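Long-range contacts in uncharacterized protein AF_1796 (PDB 1VIM), which is of unknown function but probably binds a carbohydrate derivative and may act as an isomerase of the SIS type: residues R57-R68 with E163-V174; I87-G98 with A112-T123. All coordinates share one frame; numbering follows the deposited sequence. Where two conformers were deposited one is given.

Contact 1. Residues R57-R68 with E163-V174; sequences RSGYIAKAFAMR and ELTAMIFLDALV
Arg-57 takes hold of Glu-163 side-on, with two nitrogens converging on one carboxylate oxygen. Arg-57 NE meets Glu-163 OE1 at 2.8 Å with a nearly straight N-H (162°), whereas Arg-57 NH2 reaches the same OE1 at 3.1 Å along a more bent path. OE1 lies in the guanidinium plane, yet the two flat groups are turned 36° apart, so this is not a coplanar two-to-two pairing. The arginine's bend at its third torsion turns NE and NH2 back to the acid. A water that accepts from Ser-58 N bridges to the other oxygen, OE2.

Further along, the contact is apolar. In the conformer given, Ile-61 CD1 rests 3.6 Å from Glu-163 CB, while Ile-61 CG2 meets Leu-170 CD1 at 3.7 Å; Met-167 slides past Ile-61 in the opposite direction, its SD 3.8 Å from Ala-64 CB. Phe-65, its CG anti to the backbone N, offers a ring face to Leu-170: Leu-170 CD2 stands 3.8 Å from the Phe-65 ring centroid and 3° off the normal, a CH-pi contact. Val-174 CG2 lies at the edge of that ring and 3.8 Å from Arg-68 CB.

The two segments run almost parallel, with axes 10.1 Å apart. A second water links Arg-68 NE to Asp-171 OD1, and Arg-68 NH1 is hydrogen-bonded to His-71. Arg-57 NH2 also forms a salt bridge with Asp-171 of the second subunit, reciprocally. The chemistry implies an apolar helix pair whose charged end is shared with the subunit interface, where two acids probably stabilise the arginine's positive charge.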
loop_
_atom_site.group_PDB
_atom_site.type_symbol
_atom_site.label_atom_id
_atom_site.label_comp_id
_atom_site.label_asym_id
_atom_site.label_seq_id
_atom_site.Cartn_x
_atom_site.Cartn_y
_atom_site.Cartn_z
ATOM N N ARG A 57 -10.734 -3.816 -5.139
ATOM C CA ARG A 57 -11.598 -2.710 -4.733
ATOM C C ARG A 57 -12.308 -2.938 -3.398
ATOM O O ARG A 57 -12.479 -1.988 -2.621
ATOM C CB ARG A 57 -12.564 -2.334 -5.850
ATOM C CG ARG A 57 -11.880 -1.425 -6.885
ATOM C CD ARG A 57 -12.585 -1.293 -8.219
ATOM N NE ARG A 57 -13.966 -0.884 -8.042
ATOM C CZ ARG A 57 -14.532 0.210 -8.569
ATOM N NH1 ARG A 57 -13.824 1.110 -9.248
ATOM N NH2 ARG A 57 -15.828 0.417 -8.361
ATOM N N SER A 58 -12.656 -4.180 -3.070
ATOM C CA SER A 58 -13.221 -4.441 -1.742
ATOM C C SER A 58 -12.195 -4.226 -0.639
ATOM O O SER A 58 -12.579 -3.932 0.501
ATOM C CB SER A 58 -13.816 -5.836 -1.667
ATOM O OG SER A 58 -15.064 -5.838 -2.370
ATOM N N GLY A 59 -10.906 -4.383 -0.950
ATOM C CA GLY A 59 -9.853 -4.014 -0.019
ATOM C C GLY A 59 -9.826 -2.521 0.267
ATOM O O GLY A 59 -9.553 -2.111 1.390
ATOM N N TYR A 60 -10.094 -1.702 -0.740
ATOM C CA TYR A 60 -10.149 -0.261 -0.535
ATOM C C TYR A 60 -11.332 0.126 0.337
ATOM O O TYR A 60 -11.216 1.045 1.162
ATOM C CB TYR A 60 -10.169 0.513 -1.867
ATOM C CG TYR A 60 -9.085 0.088 -2.835
ATOM C CD1 TYR A 60 -7.820 -0.333 -2.388
ATOM C CD2 TYR A 60 -9.351 0.073 -4.201
ATOM C CE1 TYR A 60 -6.845 -0.753 -3.315
ATOM C CE2 TYR A 60 -8.398 -0.364 -5.125
ATOM C CZ TYR A 60 -7.168 -0.758 -4.670
ATOM O OH TYR A 60 -6.258 -1.219 -5.588
ATOM N N ILE A 61 -12.452 -0.585 0.192
ATOM C CA ILE A 61 -13.600 -0.360 1.062
ATOM C C ILE A 61 -13.263 -0.777 2.497
ATOM O O ILE A 61 -13.590 -0.066 3.456
ATOM C CB ILE A 61 -14.798 -1.184 0.546
ATOM C CG1 ILE A 61 -15.195 -0.760 -0.864
ATOM C CG2 ILE A 61 -15.964 -1.125 1.539
ATOM C CD1 ILE A 61 -16.219 -1.610 -1.451
ATOM N N ALA A 62 -12.586 -1.913 2.642
ATOM C CA ALA A 62 -12.188 -2.407 3.953
ATOM C C ALA A 62 -11.280 -1.378 4.631
ATOM O O ALA A 62 -11.441 -1.114 5.827
ATOM C CB ALA A 62 -11.484 -3.733 3.817
ATOM N N LYS A 63 -10.331 -0.806 3.886
ATOM C CA LYS A 63 -9.446 0.228 4.426
ATOM C C LYS A 63 -10.214 1.478 4.834
ATOM O O LYS A 63 -9.991 2.036 5.910
ATOM C CB LYS A 63 -8.305 0.568 3.472
ATOM C CG LYS A 63 -7.220 -0.480 3.409
ATOM C CD LYS A 63 -6.127 -0.079 2.418
ATOM C CE LYS A 63 -4.895 -0.924 2.753
ATOM N NZ LYS A 63 -3.682 -0.425 2.033
ATOM N N ALA A 64 -11.173 1.905 4.009
ATOM C CA ALA A 64 -11.961 3.077 4.368
ATOM C C ALA A 64 -12.719 2.847 5.666
ATOM O O ALA A 64 -12.768 3.745 6.529
ATOM C CB ALA A 64 -12.933 3.421 3.268
ATOM N N PHE A 65 -13.288 1.650 5.826
ATOM C CA PHE A 65 -14.011 1.319 7.034
ATOM C C PHE A 65 -13.066 1.235 8.227
ATOM O O PHE A 65 -13.375 1.773 9.324
ATOM C CB PHE A 65 -14.748 0.016 6.802
ATOM C CG PHE A 65 -15.568 -0.458 7.989
ATOM C CD1 PHE A 65 -16.485 0.371 8.607
ATOM C CD2 PHE A 65 -15.443 -1.765 8.420
ATOM C CE1 PHE A 65 -17.254 -0.099 9.671
ATOM C CE2 PHE A 65 -16.232 -2.246 9.503
ATOM C CZ PHE A 65 -17.125 -1.385 10.114
ATOM N N ALA A 66 -11.920 0.577 8.047
ATOM C CA ALA A 66 -10.963 0.459 9.170
ATOM C C ALA A 66 -10.517 1.853 9.655
ATOM O O ALA A 66 -10.396 2.116 10.859
ATOM C CB ALA A 66 -9.754 -0.380 8.774
ATOM N N MET A 67 -10.282 2.770 8.718
ATOM C CA MET A 67 -9.847 4.095 9.092
ATOM C C MET A 67 -10.925 4.761 9.971
ATOM O O MET A 67 -10.629 5.354 10.995
ATOM C CB MET A 67 -9.571 4.930 7.847
ATOM C CG MET A 67 -9.072 6.338 8.196
ATOM S SD MET A 67 -8.866 7.431 6.821
ATOM C CE MET A 67 -7.344 6.799 6.060
ATOM N N ARG A 68 -12.195 4.633 9.588
ATOM C CA ARG A 68 -13.273 5.192 10.405
ATOM C C ARG A 68 -13.395 4.510 11.757
ATOM O O ARG A 68 -13.672 5.188 12.770
ATOM C CB ARG A 68 -14.603 5.073 9.677
ATOM C CG ARG A 68 -14.860 6.212 8.802
ATOM C CD ARG A 68 -15.250 7.545 9.553
ATOM N NE ARG A 68 -15.534 8.449 8.476
ATOM C CZ ARG A 68 -14.640 9.168 7.852
ATOM N NH1 ARG A 68 -13.387 9.238 8.317
ATOM N NH2 ARG A 68 -14.998 9.856 6.771
ATOM N N GLU A 163 -19.934 -3.083 -4.425
ATOM C CA GLU A 163 -18.896 -2.298 -3.757
ATOM C C GLU A 163 -19.435 -0.953 -3.298
ATOM O O GLU A 163 -19.239 -0.564 -2.158
ATOM C CB GLU A 163 -17.712 -2.100 -4.696
ATOM C CG GLU A 163 -17.043 -3.426 -5.022
ATOM C CD GLU A 163 -16.085 -3.346 -6.149
ATOM O OE1 GLU A 163 -15.971 -2.271 -6.759
ATOM O OE2 GLU A 163 -15.481 -4.409 -6.433
ATOM N N LEU A 164 -20.188 -0.271 -4.156
ATOM C CA LEU A 164 -20.774 1.009 -3.744
ATOM C C LEU A 164 -21.772 0.827 -2.614
ATOM O O LEU A 164 -21.807 1.611 -1.672
ATOM C CB LEU A 164 -21.492 1.665 -4.943
ATOM C CG LEU A 164 -20.595 2.161 -6.046
ATOM C CD1 LEU A 164 -21.456 2.675 -7.183
ATOM C CD2 LEU A 164 -19.630 3.222 -5.515
ATOM N N THR A 165 -22.576 -0.212 -2.698
ATOM C CA THR A 165 -23.600 -0.400 -1.686
ATOM C C THR A 165 -22.949 -0.763 -0.349
ATOM O O THR A 165 -23.389 -0.300 0.707
ATOM C CB THR A 165 -24.582 -1.494 -2.132
ATOM O OG1 THR A 165 -25.133 -1.142 -3.412
ATOM C CG2 THR A 165 -25.805 -1.556 -1.193
ATOM N N ALA A 166 -21.906 -1.586 -0.388
ATOM C CA ALA A 166 -21.194 -1.969 0.822
ATOM C C ALA A 166 -20.511 -0.747 1.455
ATOM O O ALA A 166 -20.548 -0.567 2.676
ATOM C CB ALA A 166 -20.176 -3.098 0.522
ATOM N N MET A 167 -19.919 0.117 0.635
ATOM C CA MET A 167 -19.310 1.330 1.153
ATOM C C MET A 167 -20.354 2.186 1.848
ATOM O O MET A 167 -20.128 2.682 2.973
ATOM C CB MET A 167 -18.639 2.127 0.025
ATOM C CG MET A 167 -17.775 3.286 0.554
ATOM S SD MET A 167 -16.311 2.841 1.633
ATOM C CE MET A 167 -16.955 2.904 3.400
ATOM N N ILE A 168 -21.503 2.363 1.208
ATOM C CA ILE A 168 -22.547 3.211 1.776
ATOM C C ILE A 168 -23.081 2.587 3.070
ATOM O O ILE A 168 -23.272 3.280 4.083
ATOM C CB ILE A 168 -23.673 3.390 0.734
ATOM C CG1 ILE A 168 -23.200 4.333 -0.369
ATOM C CG2 ILE A 168 -24.932 3.956 1.401
ATOM C CD1 ILE A 168 -24.027 4.256 -1.643
ATOM N N PHE A 169 -23.298 1.268 3.065
ATOM C CA PHE A 169 -23.680 0.562 4.272
ATOM C C PHE A 169 -22.691 0.770 5.419
ATOM O O PHE A 169 -23.088 1.021 6.566
ATOM C CB PHE A 169 -23.865 -0.942 4.028
ATOM C CG PHE A 169 -23.937 -1.718 5.295
ATOM C CD1 PHE A 169 -25.047 -1.596 6.134
ATOM C CD2 PHE A 169 -22.852 -2.475 5.709
ATOM C CE1 PHE A 169 -25.061 -2.273 7.343
ATOM C CE2 PHE A 169 -22.878 -3.165 6.899
ATOM C CZ PHE A 169 -23.977 -3.056 7.722
ATOM N N LEU A 170 -21.397 0.613 5.138
ATOM C CA LEU A 170 -20.390 0.735 6.216
ATOM C C LEU A 170 -20.348 2.166 6.767
ATOM O O LEU A 170 -20.157 2.361 7.976
ATOM C CB LEU A 170 -19.031 0.249 5.726
ATOM C CG LEU A 170 -19.038 -1.275 5.501
ATOM C CD1 LEU A 170 -17.798 -1.735 4.720
ATOM C CD2 LEU A 170 -19.146 -2.034 6.800
ATOM N N ASP A 171 -20.544 3.165 5.901
ATOM C CA ASP A 171 -20.629 4.541 6.396
ATOM C C ASP A 171 -21.919 4.758 7.203
ATOM O O ASP A 171 -21.912 5.485 8.211
ATOM C CB ASP A 171 -20.578 5.561 5.270
ATOM C CG ASP A 171 -19.214 5.746 4.711
ATOM O OD1 ASP A 171 -18.214 5.644 5.446
ATOM O OD2 ASP A 171 -19.078 6.035 3.507
ATOM N N ALA A 172 -22.996 4.077 6.831
ATOM C CA ALA A 172 -24.234 4.119 7.624
ATOM C C ALA A 172 -24.031 3.485 8.998
ATOM O O ALA A 172 -24.557 3.980 10.024
ATOM C CB ALA A 172 -25.373 3.431 6.891
ATOM N N LEU A 173 -23.286 2.382 9.032
ATOM C CA LEU A 173 -22.977 1.700 10.269
ATOM C C LEU A 173 -22.158 2.627 11.182
ATOM O O LEU A 173 -22.396 2.677 12.395
ATOM C CB LEU A 173 -22.239 0.386 9.960
ATOM C CG LEU A 173 -21.975 -0.517 11.146
ATOM C CD1 LEU A 173 -23.273 -1.195 11.512
ATOM C CD2 LEU A 173 -20.977 -1.569 10.697
ATOM N N VAL A 174 -21.203 3.356 10.610
ATOM C CA VAL A 174 -20.428 4.337 11.381
ATOM C C VAL A 174 -21.359 5.376 12.004
ATOM O O VAL A 174 -21.219 5.706 13.168
ATOM C CB VAL A 174 -19.344 5.013 10.498
ATOM C CG1 VAL A 174 -18.795 6.261 11.164
ATOM C CG2 VAL A 174 -18.212 4.037 10.252
HETATM O O HOH W 1 -13.456 -6.029 -5.098
HETATM O O HOH W 2 -18.105 7.359 7.829
#

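Contact 2. Residues I87-G98 with A112-T123; sequences ITDQDVLVGISG and AKDIGSKLVAVT. Unlike the reference sequence in segment 87-98: Gly-95 (reference Ala). With FMT (formic acid), chain G.
A right-handed beta-alpha-beta crossover is closed here: strands 92-96 and 118-123 run parallel, the axes of their short segments approaching to 4.6 Å, with helix 103-115 as the connection. The evidence is an unbroken ladder of backbone bonds from Lys-118 N to Asp-91 O through to Ser-97 N to Val-122 O. Its straightest members include Leu-93 N to Lys-118 O (2.8 Å, 172°). In the conformer given, Lys-118 O also accepts from Ser-117 OG.

On one sheet face Val-94 CG1 meets Val-122 CG2 at 4.0 Å, and Ile-96 lies beside Val-122, pointing the same way. On the other, Leu-93 and Leu-119 run alongside each other, and Leu-93 CD2 reaches Ala-112 CB (3.7 Å) on the crossover helix. Gly-95 (alanine in the reference sequence) follows.

Gly-116, with positive phi, ends the helix in a Schellman motif beside the turn 88-91. Just before the turn, Ile-87 extends CG1 anti to its own N (chi1 -163°), carrying Ile-87 CD1 to 4.2 Å from Ala-112 CB, while Ile-87 CG2 meets Ile-115 CD1 at 3.8 Å. Replacing Ile-87 with an alanine would probably open a gap between the chain ahead of the turn and the helix end, leaving Ile-115 CD1 without this partner. Ile-87 N donates to O1 of a formic acid (2.9 Å), probably from the crystallisation liquor, that is also hydrogen-bonded to Val-194 N and Leu-195 N of the third subunit.

Strand 50-53 pairs with the other edge of 92-96; helix 34-46 packs on Val-120 and Val-122, helix 129-133 on Leu-119 and Ala-121.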
loop_
_atom_site.group_PDB
_atom_site.type_symbol
_atom_site.label_atom_id
_atom_site.label_comp_id
_atom_site.label_asym_id
_atom_site.label_seq_id
_atom_site.Cartn_x
_atom_site.Cartn_y
_atom_site.Cartn_z
ATOM N N ILE A 87 -3.302 -12.019 14.883
ATOM C CA ILE A 87 -4.721 -12.144 15.226
ATOM C C ILE A 87 -4.920 -13.290 16.249
ATOM O O ILE A 87 -4.194 -14.291 16.234
ATOM C CB ILE A 87 -5.576 -12.357 13.952
ATOM C CG1 ILE A 87 -7.060 -12.069 14.239
ATOM C CG2 ILE A 87 -5.341 -13.771 13.356
ATOM C CD1 ILE A 87 -7.947 -12.057 12.980
ATOM N N THR A 88 -5.889 -13.130 17.140
ATOM C CA THR A 88 -6.094 -14.099 18.215
ATOM C C THR A 88 -7.555 -14.494 18.318
ATOM O O THR A 88 -8.434 -13.888 17.687
ATOM C CB THR A 88 -5.678 -13.503 19.597
ATOM O OG1 THR A 88 -6.642 -12.514 20.009
ATOM C CG2 THR A 88 -4.294 -12.859 19.545
ATOM N N ASP A 89 -7.817 -15.451 19.210
ATOM C CA ASP A 89 -9.176 -15.926 19.441
ATOM C C ASP A 89 -10.086 -14.934 20.202
ATOM O O ASP A 89 -11.259 -15.267 20.454
ATOM C CB ASP A 89 -9.166 -17.323 20.091
ATOM C CG ASP A 89 -8.567 -17.345 21.481
ATOM O OD1 ASP A 89 -8.406 -16.280 22.116
ATOM O OD2 ASP A 89 -8.253 -18.443 22.016
ATOM N N GLN A 90 -9.587 -13.743 20.544
ATOM C CA GLN A 90 -10.442 -12.706 21.113
ATOM C C GLN A 90 -10.812 -11.625 20.105
ATOM O O GLN A 90 -11.503 -10.655 20.458
ATOM C CB GLN A 90 -9.754 -12.037 22.294
ATOM C CG GLN A 90 -9.497 -12.999 23.456
ATOM C CD GLN A 90 -9.245 -12.253 24.740
ATOM O OE1 GLN A 90 -8.927 -11.063 24.732
ATOM N NE2 GLN A 90 -9.438 -12.943 25.862
ATOM N N ASP A 91 -10.334 -11.766 18.864
ATOM C CA ASP A 91 -10.524 -10.725 17.871
ATOM C C ASP A 91 -11.682 -11.037 16.927
ATOM O O ASP A 91 -12.252 -12.123 16.944
ATOM C CB ASP A 91 -9.202 -10.539 17.102
ATOM C CG ASP A 91 -8.085 -10.149 18.003
ATOM O OD1 ASP A 91 -8.297 -9.306 18.932
ATOM O OD2 ASP A 91 -6.944 -10.627 17.874
ATOM N N VAL A 92 -12.013 -10.061 16.094
ATOM C CA VAL A 92 -12.990 -10.270 15.043
ATOM C C VAL A 92 -12.386 -9.831 13.720
ATOM O O VAL A 92 -11.726 -8.797 13.649
ATOM C CB VAL A 92 -14.317 -9.548 15.344
ATOM C CG1 VAL A 92 -14.142 -8.056 15.399
ATOM C CG2 VAL A 92 -15.398 -9.933 14.320
ATOM N N LEU A 93 -12.617 -10.627 12.699
ATOM C CA LEU A 93 -12.221 -10.312 11.333
ATOM C C LEU A 93 -13.468 -9.925 10.576
ATOM O O LEU A 93 -14.485 -10.635 10.646
ATOM C CB LEU A 93 -11.608 -11.558 10.693
ATOM C CG LEU A 93 -11.186 -11.453 9.221
ATOM C CD1 LEU A 93 -10.110 -10.350 8.997
ATOM C CD2 LEU A 93 -10.666 -12.795 8.763
ATOM N N VAL A 94 -13.396 -8.811 9.857
ATOM C CA VAL A 94 -14.479 -8.381 8.974
ATOM C C VAL A 94 -13.960 -8.581 7.553
ATOM O O VAL A 94 -13.016 -7.918 7.129
ATOM C CB VAL A 94 -14.872 -6.906 9.193
ATOM C CG1 VAL A 94 -16.012 -6.528 8.233
ATOM C CG2 VAL A 94 -15.280 -6.670 10.679
ATOM N N GLY A 95 -14.585 -9.482 6.812
ATOM C CA GLY A 95 -14.211 -9.767 5.440
ATOM C C GLY A 95 -15.257 -9.244 4.487
ATOM O O GLY A 95 -16.453 -9.490 4.657
ATOM N N ILE A 96 -14.816 -8.528 3.473
ATOM C CA ILE A 96 -15.712 -7.931 2.483
ATOM C C ILE A 96 -15.493 -8.599 1.148
ATOM O O ILE A 96 -14.391 -8.578 0.608
ATOM C CB ILE A 96 -15.418 -6.425 2.362
ATOM C CG1 ILE A 96 -15.555 -5.751 3.724
ATOM C CG2 ILE A 96 -16.363 -5.782 1.328
ATOM C CD1 ILE A 96 -15.226 -4.285 3.690
ATOM N N SER A 97 -16.536 -9.243 0.631
ATOM C CA SER A 97 -16.473 -9.964 -0.655
ATOM C C SER A 97 -17.859 -10.061 -1.227
ATOM O O SER A 97 -18.732 -10.652 -0.596
ATOM C CB SER A 97 -15.922 -11.371 -0.430
ATOM O OG SER A 97 -16.079 -12.189 -1.593
ATOM N N GLY A 98 -18.070 -9.517 -2.423
ATOM C CA GLY A 98 -19.387 -9.541 -3.024
ATOM C C GLY A 98 -19.944 -10.939 -3.218
ATOM O O GLY A 98 -21.063 -11.276 -2.787
ATOM N N ALA A 112 -8.109 -17.515 10.059
ATOM C CA ALA A 112 -8.583 -16.794 11.230
ATOM C C ALA A 112 -9.571 -17.609 12.074
ATOM O O ALA A 112 -9.468 -17.616 13.316
ATOM C CB ALA A 112 -9.210 -15.471 10.791
ATOM N N LYS A 113 -10.492 -18.306 11.405
ATOM C CA LYS A 113 -11.463 -19.165 12.080
ATOM C C LYS A 113 -10.746 -20.299 12.809
ATOM O O LYS A 113 -11.095 -20.636 13.958
ATOM C CB LYS A 113 -12.477 -19.728 11.081
ATOM C CG LYS A 113 -13.569 -18.757 10.603
ATOM C CD LYS A 113 -14.388 -18.115 11.735
ATOM C CE LYS A 113 -15.228 -19.129 12.530
ATOM N NZ LYS A 113 -15.941 -18.524 13.718
ATOM N N ASP A 114 -9.706 -20.857 12.199
ATOM C CA ASP A 114 -8.930 -21.924 12.859
ATOM C C ASP A 114 -8.179 -21.438 14.100
ATOM O O ASP A 114 -8.059 -22.156 15.094
ATOM C CB ASP A 114 -7.956 -22.545 11.883
ATOM C CG ASP A 114 -8.641 -23.404 10.838
ATOM O OD1 ASP A 114 -9.827 -23.769 10.999
ATOM O OD2 ASP A 114 -8.053 -23.745 9.811
ATOM N N ILE A 115 -7.687 -20.198 14.056
ATOM C CA ILE A 115 -7.095 -19.540 15.232
ATOM C C ILE A 115 -8.141 -19.295 16.326
ATOM O O ILE A 115 -7.818 -19.243 17.529
ATOM C CB ILE A 115 -6.408 -18.223 14.788
ATOM C CG1 ILE A 115 -5.139 -18.600 13.997
ATOM C CG2 ILE A 115 -6.147 -17.304 15.998
ATOM C CD1 ILE A 115 -4.534 -17.435 13.226
ATOM N N GLY A 116 -9.388 -19.127 15.897
ATOM C CA GLY A 116 -10.507 -18.917 16.787
ATOM C C GLY A 116 -11.090 -17.515 16.809
ATOM O O GLY A 116 -11.964 -17.222 17.610
ATOM N N SER A 117 -10.595 -16.631 15.948
ATOM C CA SER A 117 -11.238 -15.344 15.759
ATOM C C SER A 117 -12.678 -15.508 15.309
ATOM O O SER A 117 -13.018 -16.474 14.618
ATOM C CB SER A 117 -10.440 -14.553 14.711
ATOM O OG SER A 117 -11.044 -13.298 14.341
ATOM N N LYS A 118 -13.514 -14.538 15.649
ATOM C CA LYS A 118 -14.844 -14.468 15.058
ATOM C C LYS A 118 -14.766 -13.799 13.678
ATOM O O LYS A 118 -13.768 -13.134 13.354
ATOM C CB LYS A 118 -15.820 -13.738 15.991
ATOM C CG LYS A 118 -16.101 -14.578 17.270
ATOM C CD LYS A 118 -17.104 -13.938 18.167
ATOM C CE LYS A 118 -17.270 -14.763 19.432
ATOM N NZ LYS A 118 -18.378 -14.169 20.247
ATOM N N LEU A 119 -15.820 -13.962 12.879
ATOM C CA LEU A 119 -15.833 -13.481 11.506
ATOM C C LEU A 119 -17.180 -12.864 11.177
ATOM O O LEU A 119 -18.232 -13.474 11.427
ATOM C CB LEU A 119 -15.539 -14.643 10.545
ATOM C CG LEU A 119 -15.668 -14.395 9.037
ATOM C CD1 LEU A 119 -14.618 -13.377 8.528
ATOM C CD2 LEU A 119 -15.545 -15.717 8.239
ATOM N N VAL A 120 -17.140 -11.640 10.668
ATOM C CA VAL A 120 -18.281 -10.995 10.057
ATOM C C VAL A 120 -18.046 -10.990 8.568
ATOM O O VAL A 120 -17.016 -10.483 8.103
ATOM C CB VAL A 120 -18.468 -9.544 10.535
ATOM C CG1 VAL A 120 -19.629 -8.885 9.815
ATOM C CG2 VAL A 120 -18.624 -9.477 12.047
ATOM N N ALA A 121 -19.006 -11.525 7.811
ATOM C CA ALA A 121 -18.924 -11.504 6.353
ATOM C C ALA A 121 -19.836 -10.421 5.830
ATOM O O ALA A 121 -21.026 -10.455 6.085
ATOM C CB ALA A 121 -19.296 -12.876 5.765
ATOM N N VAL A 122 -19.273 -9.463 5.093
ATOM C CA VAL A 122 -20.051 -8.448 4.383
ATOM C C VAL A 122 -20.054 -8.890 2.927
ATOM O O VAL A 122 -19.029 -8.798 2.241
ATOM C CB VAL A 122 -19.461 -7.034 4.531
ATOM C CG1 VAL A 122 -20.304 -6.032 3.761
ATOM C CG2 VAL A 122 -19.341 -6.648 6.003
ATOM N N THR A 123 -21.202 -9.377 2.483
ATOM C CA THR A 123 -21.280 -10.118 1.226
ATOM C C THR A 123 -22.665 -10.025 0.623
ATOM O O THR A 123 -23.633 -9.765 1.342
ATOM C CB THR A 123 -20.861 -11.615 1.467
ATOM O OG1 THR A 123 -20.904 -12.366 0.239
ATOM C CG2 THR A 123 -21.824 -12.358 2.422
HETATM C C FMT G . -2.398 -11.655 11.487
HETATM O O1 FMT G . -2.121 -12.568 12.266
HETATM O O2 FMT G . -2.080 -11.609 10.287
#

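In the fold
From the N terminus the chain passes helices 12-31 and 34-46 and strand 50-53 before entering helix 56-71, the first partner of contact 1. Contact 2 then closes a short loop, only 13 residues between its segments, by pairing strands 92-96 and 118-123. The chain continues through strand 136-139 to helix 160-181, where contact 1 closes a loop of 94 residues; contact 2 is nested within it. Their centres lie 16 Å apart, yet they meet at Ile-96, whose CD1 packs 3.6 Å from Ala-62 CA and 3.8 Å from Leu-170 CD1. The helix pair is thus seated against the parallel sheet, and both contacts also touch the third subunit.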